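Local coordinates for dTDP Sugar Isomerase (Desulfovibrio desulfuricans subsp. desulfuricans str. G20, PDB 3EJK) that isomerises dTDP-linked sugars, probably by epimerising dTDP-4-keto-6-deoxyglucose at C3' and C5' to give dTDP-4-keto-rhamnose, at the interface of chains A and B. Numbering follows the deposited sequence. Chains: chain A/B, dTDP Sugar Isomerase.

Contact 1 is an antiparallel pairing of A strand 38-43 with B strand 54-60; contact 2 adjoins it, and contact 3 lies on the twin pairing with the chains exchanged. The C-alpha centre of contact 1 is about 10 Å from that of contact 2 and about 16 Å from that of contact 3, while contacts 2 and 3 stand about 20 Å apart. Contacts 1 and 2 share A:Leu39 and B:Phe57. Strands 38-43 and 54-60 thus serve both times. Such reciprocal sheet extension is consistent with a dimer, although the coordinates alone do not prove one in solution.

Contact 1: the interface of chains A and B. Residues chain A 39-42, 113, 137; chain B 52, 54-57.
The backbone oxygen of B:Ile55 accepts the N-H of A:Leu42 at 3.2 Å and also bonds water 1, within an antiparallel strand pairing that carries the cupin-type sheet of this epimerase-family protein from one chain into the next. In return, B:Ile55 N gives its hydrogen to A:Leu42 O at 2.9 Å, and A:Leu39 and B:Phe57 exchange a second such pair of backbone bonds. Between them A:Met41, a selenomethionine, is an extra residue in the ladder: its N turns to water 1, which also meets the carboxylate oxygen OE2 of B:Glu54 at 2.7 Å. The A:Met41 side chain, with CG anti to N (chi1 -171°) and extended beyond, runs alongside B:Ile55 and brings its SE to within 3.9 Å of B:Phe57 CZ. That ring tip also presses on the methyl CB of A:Ala137 at 3.6 Å. At the ring's edge, in its plane, sits the hydroxyl of A:Tyr113, 3.6 Å from B:Phe57 CD2; its rotation is fixed by a 2.8 Å bond from A:Tyr113 OH to A:His40 O. On the water side, B:Glu54 OE2 lies over the rim of the A:His40 ring, with the carboxylate and imidazole planes 72° apart.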
# COMPACT_ATOMS: atom_id res chain seq x y z
N LEU A 39 6.03 7.75 1.16
CA LEU A 39 6.76 6.63 0.59
C LEU A 39 6.24 6.28 -0.78
O LEU A 39 5.09 5.88 -0.95
CB LEU A 39 6.64 5.43 1.51
CG LEU A 39 6.91 5.70 2.99
CD1 LEU A 39 6.57 4.50 3.84
CD2 LEU A 39 8.38 6.12 3.14
N HIS A 40 7.12 6.41 -1.77
CA HIS A 40 6.73 6.05 -3.13
C HIS A 40 6.68 4.56 -3.35
O HIS A 40 7.26 3.77 -2.61
CB HIS A 40 7.62 6.65 -4.21
CG HIS A 40 7.45 8.12 -4.37
ND1 HIS A 40 8.30 8.89 -5.13
CD2 HIS A 40 6.56 8.98 -3.82
CE1 HIS A 40 7.90 10.15 -5.09
NE2 HIS A 40 6.86 10.23 -4.28
N MSE A 41 5.96 4.20 -4.39
CA MSE A 41 5.90 2.83 -4.85
C MSE A 41 5.97 2.71 -6.37
O MSE A 41 6.94 2.16 -6.94
CB MSE A 41 4.66 2.10 -4.33
CG MSE A 41 4.77 0.64 -4.65
SE MSE A 41 3.30 -0.44 -4.05
CE MSE A 41 3.94 -2.24 -4.66
N LEU A 42 4.95 3.24 -7.03
CA LEU A 42 4.88 3.13 -8.49
C LEU A 42 4.03 4.20 -9.13
O LEU A 42 3.01 4.62 -8.60
CB LEU A 42 4.29 1.74 -8.82
CG LEU A 42 4.50 1.06 -10.16
CD1 LEU A 42 6.00 0.86 -10.46
CD2 LEU A 42 3.74 -0.28 -10.10
N TYR A 113 14.32 0.08 1.70
CA TYR A 113 13.03 0.43 1.07
C TYR A 113 13.17 0.47 -0.46
O TYR A 113 13.53 1.48 -1.06
CB TYR A 113 12.45 1.71 1.66
CG TYR A 113 11.03 1.92 1.18
CD1 TYR A 113 10.04 1.01 1.53
CD2 TYR A 113 10.69 3.00 0.37
CE1 TYR A 113 8.75 1.18 1.10
CE2 TYR A 113 9.40 3.17 -0.07
CZ TYR A 113 8.42 2.26 0.30
OH TYR A 113 7.14 2.39 -0.16
N ALA A 137 3.22 -4.66 0.34
CA ALA A 137 2.33 -4.17 -0.70
C ALA A 137 2.75 -4.81 -2.00
O ALA A 137 3.93 -4.99 -2.28
CB ALA A 137 2.38 -2.64 -0.81
N PHE B 52 -5.20 4.27 -13.57
CA PHE B 52 -3.95 4.22 -12.79
C PHE B 52 -2.98 5.35 -13.06
O PHE B 52 -2.41 5.52 -14.15
CB PHE B 52 -3.20 2.88 -12.92
CG PHE B 52 -1.97 2.81 -12.06
CD1 PHE B 52 -2.05 2.43 -10.74
CD2 PHE B 52 -0.74 3.14 -12.58
CE1 PHE B 52 -0.91 2.38 -9.95
CE2 PHE B 52 0.40 3.09 -11.80
CZ PHE B 52 0.31 2.72 -10.47
N GLU B 54 -0.95 6.65 -9.92
CA GLU B 54 0.12 6.39 -8.95
C GLU B 54 -0.37 5.67 -7.70
O GLU B 54 -1.53 5.74 -7.32
CB GLU B 54 0.79 7.74 -8.57
CG GLU B 54 1.88 7.66 -7.49
CD GLU B 54 2.64 8.95 -7.26
OE1 GLU B 54 2.22 9.99 -7.84
OE2 GLU B 54 3.67 8.92 -6.52
N ILE B 55 0.54 4.92 -7.10
CA ILE B 55 0.30 4.34 -5.78
C ILE B 55 1.47 4.75 -4.89
O ILE B 55 2.64 4.53 -5.23
CB ILE B 55 0.15 2.80 -5.76
CG1 ILE B 55 0.07 2.29 -4.30
CG2 ILE B 55 1.30 2.12 -6.44
CD1 ILE B 55 -1.25 2.64 -3.57
N TYR B 56 1.12 5.43 -3.79
CA TYR B 56 2.07 5.82 -2.76
C TYR B 56 1.44 5.67 -1.37
O TYR B 56 0.24 5.49 -1.23
CB TYR B 56 2.57 7.27 -2.92
CG TYR B 56 1.55 8.34 -2.57
CD1 TYR B 56 0.65 8.81 -3.52
CD2 TYR B 56 1.49 8.89 -1.29
CE1 TYR B 56 -0.28 9.79 -3.21
CE2 TYR B 56 0.55 9.87 -0.96
CZ TYR B 56 -0.33 10.30 -1.93
OH TYR B 56 -1.26 11.26 -1.62
N PHE B 57 2.30 5.80 -0.38
CA PHE B 57 1.92 5.73 1.02
C PHE B 57 2.34 6.97 1.78
O PHE B 57 3.28 7.69 1.41
CB PHE B 57 2.56 4.53 1.70
CG PHE B 57 2.47 3.29 0.91
CD1 PHE B 57 1.25 2.66 0.77
CD2 PHE B 57 3.58 2.77 0.27
CE1 PHE B 57 1.14 1.51 0.01
CE2 PHE B 57 3.49 1.60 -0.48
CZ PHE B 57 2.26 0.97 -0.62
O HOH W 1 4.80 6.55 -5.94

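Contact 2: the interface of chains A and B. Residues chain A 39, 81-82, 109, 135; chain B 57, 59, 81-82, 135.
At one end of the intersubunit sheet, strands 76-82 and 134-140 of both chains meet in an apolar cluster flanked by an ion pair. The A:Arg109 guanidinium presents NH1 and NH2 end-on to the B:Glu59 carboxylate: NH1 bonds OE1 at 3.2 Å and NH2 bonds OE2 at 3.0 Å. Both oxygens lie in the guanidinium plane, yet they are approached from above the carboxylate plane, since the two groups are turned 57° apart. The adjoining edge, NE and NH2, grips the backbone oxygen of A:Pro81 side-on, with NH2 at 2.7 Å from O, so NH2 serves both partners. A bend at chi3 (-82°) turns the arginine tip between these partners, and A:Leu39 CD1 lies over one face of it at the rim. Deeper in, A:Pro81 packs its CG over the rim of one face of the B:Phe57 ring and, crossing at about a right angle, touches B:Leu135 CD2 at 3.6 Å. A:Val82 and B:Leu135 run antiparallel alongside each other, with A:Val82 CG2 3.7 Å from B:Leu135 CD2. The exchanged pairs repeat these apolar contacts, and A:Leu135 CD2 and B:Leu135 CD2 meet at 3.8 Å. The cluster thus straddles the two-fold axis, where the two subunits' sheets close together.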
# COMPACT_ATOMS: atom_id res chain seq x y z
N LEU A 39 6.03 7.75 1.16
CA LEU A 39 6.76 6.63 0.59
C LEU A 39 6.24 6.28 -0.78
O LEU A 39 5.09 5.88 -0.95
CB LEU A 39 6.64 5.43 1.51
CG LEU A 39 6.91 5.70 2.99
CD1 LEU A 39 6.57 4.50 3.84
CD2 LEU A 39 8.38 6.12 3.14
N PRO A 81 6.36 -1.06 3.20
CA PRO A 81 6.35 0.25 3.86
C PRO A 81 6.29 0.22 5.36
O PRO A 81 6.55 1.22 6.02
CB PRO A 81 5.10 0.92 3.31
CG PRO A 81 4.23 -0.20 2.86
CD PRO A 81 5.06 -1.41 2.62
N VAL A 82 5.93 -0.94 5.89
CA VAL A 82 5.88 -1.14 7.35
C VAL A 82 6.63 -2.42 7.71
O VAL A 82 6.45 -3.46 7.08
CB VAL A 82 4.42 -1.19 7.88
CG1 VAL A 82 4.37 -1.53 9.38
CG2 VAL A 82 3.72 0.16 7.60
N ARG A 109 12.17 -0.44 5.61
CA ARG A 109 12.77 0.79 6.10
C ARG A 109 13.66 0.53 7.30
O ARG A 109 13.41 -0.38 8.06
CB ARG A 109 11.69 1.81 6.46
CG ARG A 109 10.93 2.30 5.26
CD ARG A 109 10.11 3.53 5.65
NE ARG A 109 8.88 3.13 6.27
CZ ARG A 109 8.20 3.85 7.15
NH1 ARG A 109 8.65 5.00 7.60
NH2 ARG A 109 7.07 3.36 7.60
N LEU A 135 4.09 -5.11 6.66
CA LEU A 135 3.01 -4.90 5.68
C LEU A 135 3.66 -4.87 4.32
O LEU A 135 4.43 -3.97 3.99
CB LEU A 135 2.24 -3.59 5.89
CG LEU A 135 1.00 -3.55 4.97
CD1 LEU A 135 -0.12 -4.47 5.56
CD2 LEU A 135 0.51 -2.16 4.78
N PHE B 57 2.30 5.80 -0.38
CA PHE B 57 1.92 5.73 1.02
C PHE B 57 2.34 6.97 1.78
O PHE B 57 3.28 7.69 1.41
CB PHE B 57 2.56 4.53 1.70
CG PHE B 57 2.47 3.29 0.91
CD1 PHE B 57 1.25 2.66 0.77
CD2 PHE B 57 3.58 2.77 0.27
CE1 PHE B 57 1.14 1.51 0.01
CE2 PHE B 57 3.49 1.60 -0.48
CZ PHE B 57 2.26 0.97 -0.62
N GLU B 59 2.89 7.93 5.84
CA GLU B 59 2.95 7.55 7.24
C GLU B 59 2.49 8.73 8.04
O GLU B 59 2.81 9.88 7.73
CB GLU B 59 4.34 7.15 7.65
CG GLU B 59 4.45 6.87 9.11
CD GLU B 59 5.70 6.12 9.46
OE1 GLU B 59 6.79 6.73 9.54
OE2 GLU B 59 5.59 4.92 9.68
N PRO B 81 -4.28 0.42 5.77
CA PRO B 81 -4.03 -0.97 6.18
C PRO B 81 -3.31 -1.14 7.49
O PRO B 81 -3.29 -2.23 8.06
CB PRO B 81 -3.16 -1.52 5.05
CG PRO B 81 -2.54 -0.33 4.42
CD PRO B 81 -3.36 0.88 4.73
N VAL B 82 -2.72 -0.06 7.96
CA VAL B 82 -2.03 -0.05 9.26
C VAL B 82 -2.51 1.14 10.08
O VAL B 82 -2.59 2.27 9.59
CB VAL B 82 -0.48 -0.03 9.09
CG1 VAL B 82 0.23 0.11 10.46
CG2 VAL B 82 -0.02 -1.30 8.36
N LEU B 135 -0.60 4.02 8.40
CA LEU B 135 -0.07 3.99 7.03
C LEU B 135 -1.25 4.12 6.10
O LEU B 135 -2.11 3.25 6.03
CB LEU B 135 0.68 2.69 6.70
CG LEU B 135 1.39 2.81 5.34
CD1 LEU B 135 2.68 3.68 5.50
CD2 LEU B 135 1.70 1.47 4.76

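Contact 3: the interface of chains A and B. Residues chain A 53-54, 143-144; chain B 43-44.
B:Arg43 and A:Glu54 cross aslant, with the guanidinium and carboxylate planes 69° apart, so they meet through the arginine's aliphatic stem more than head to head. The methylene B:Arg43 CG rests 3.7 Å from the carboxylate carbon A:Glu54 CD. The glutamate chain is extended, its own CG anti to the backbone N. Beyond CG the arginine bends at chi3 (62°), which carries its head across A:Pro143. There the pyrrolidine CB sits over the rim of one guanidinium face, 3.6 Å from B:Arg43 CZ, and the two side chains cross at about a right angle. At the guanidinium edge, NH1 points nearly straight at A:His144 O, 170° at the hydrogen, and meets an in-plane lone pair of that carbonyl; at 3.3 Å between B:Arg43 NH1 and A:His144 O the bond is long. The salt bridge is loose as well, with 3.9 Å from B:Arg43 NH1 to A:Glu54 OE1, and water 2 supplements it by linking NH1 to the other carboxylate oxygen, OE2. A second-shell bond steadies the glutamate: A:His144 N donates to A:Glu54 OE1 at 3.1 Å. Next to the arginine, B:Leu44 N bonds A:Gly53 O at 3.0 Å. The site lies at the end of the pairing, where B strand 38-43 finishes beside the start of A strand 54-60 and the loop holding A:Pro143 and A:His144 folds over the arginine.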
# COMPACT_ATOMS: atom_id res chain seq x y z
N GLY A 53 -2.94 -4.34 -12.73
CA GLY A 53 -3.83 -5.47 -12.50
C GLY A 53 -4.52 -5.34 -11.16
O GLY A 53 -5.76 -5.32 -11.06
N GLU A 54 -3.70 -5.21 -10.13
CA GLU A 54 -4.22 -5.12 -8.77
C GLU A 54 -3.22 -4.56 -7.77
O GLU A 54 -2.01 -4.65 -7.96
CB GLU A 54 -4.71 -6.52 -8.32
CG GLU A 54 -5.20 -6.62 -6.87
CD GLU A 54 -5.83 -7.96 -6.52
OE1 GLU A 54 -5.74 -8.90 -7.35
OE2 GLU A 54 -6.43 -8.06 -5.40
N PRO A 143 -4.92 -9.15 -12.38
CA PRO A 143 -5.59 -9.43 -11.13
C PRO A 143 -5.55 -10.90 -10.78
O PRO A 143 -5.26 -11.76 -11.62
CB PRO A 143 -7.01 -8.96 -11.39
CG PRO A 143 -7.19 -9.07 -12.83
CD PRO A 143 -5.86 -8.85 -13.47
N HIS A 144 -5.80 -11.17 -9.52
CA HIS A 144 -5.83 -12.55 -9.05
C HIS A 144 -6.92 -13.35 -9.70
O HIS A 144 -8.06 -12.92 -9.79
CB HIS A 144 -6.03 -12.62 -7.55
CG HIS A 144 -6.10 -14.02 -7.05
ND1 HIS A 144 -4.97 -14.75 -6.74
CD2 HIS A 144 -7.15 -14.85 -6.85
CE1 HIS A 144 -5.33 -15.96 -6.35
NE2 HIS A 144 -6.65 -16.05 -6.42
N ARG B 43 -8.70 -3.35 -7.79
CA ARG B 43 -8.48 -4.16 -8.98
C ARG B 43 -8.88 -3.38 -10.21
O ARG B 43 -9.63 -2.40 -10.14
CB ARG B 43 -9.31 -5.44 -8.96
CG ARG B 43 -8.82 -6.53 -8.08
CD ARG B 43 -9.95 -7.51 -7.90
NE ARG B 43 -10.38 -8.15 -9.14
CZ ARG B 43 -10.02 -9.38 -9.49
NH1 ARG B 43 -9.22 -10.07 -8.71
NH2 ARG B 43 -10.45 -9.93 -10.62
N LEU B 44 -8.44 -3.89 -11.35
CA LEU B 44 -8.71 -3.28 -12.66
C LEU B 44 -10.20 -3.31 -12.98
O LEU B 44 -10.72 -2.46 -13.69
CB LEU B 44 -7.93 -4.00 -13.77
CG LEU B 44 -8.28 -3.62 -15.20
CD1 LEU B 44 -8.10 -2.13 -15.45
CD2 LEU B 44 -7.44 -4.45 -16.15
O HOH W 2 -8.69 -9.82 -5.64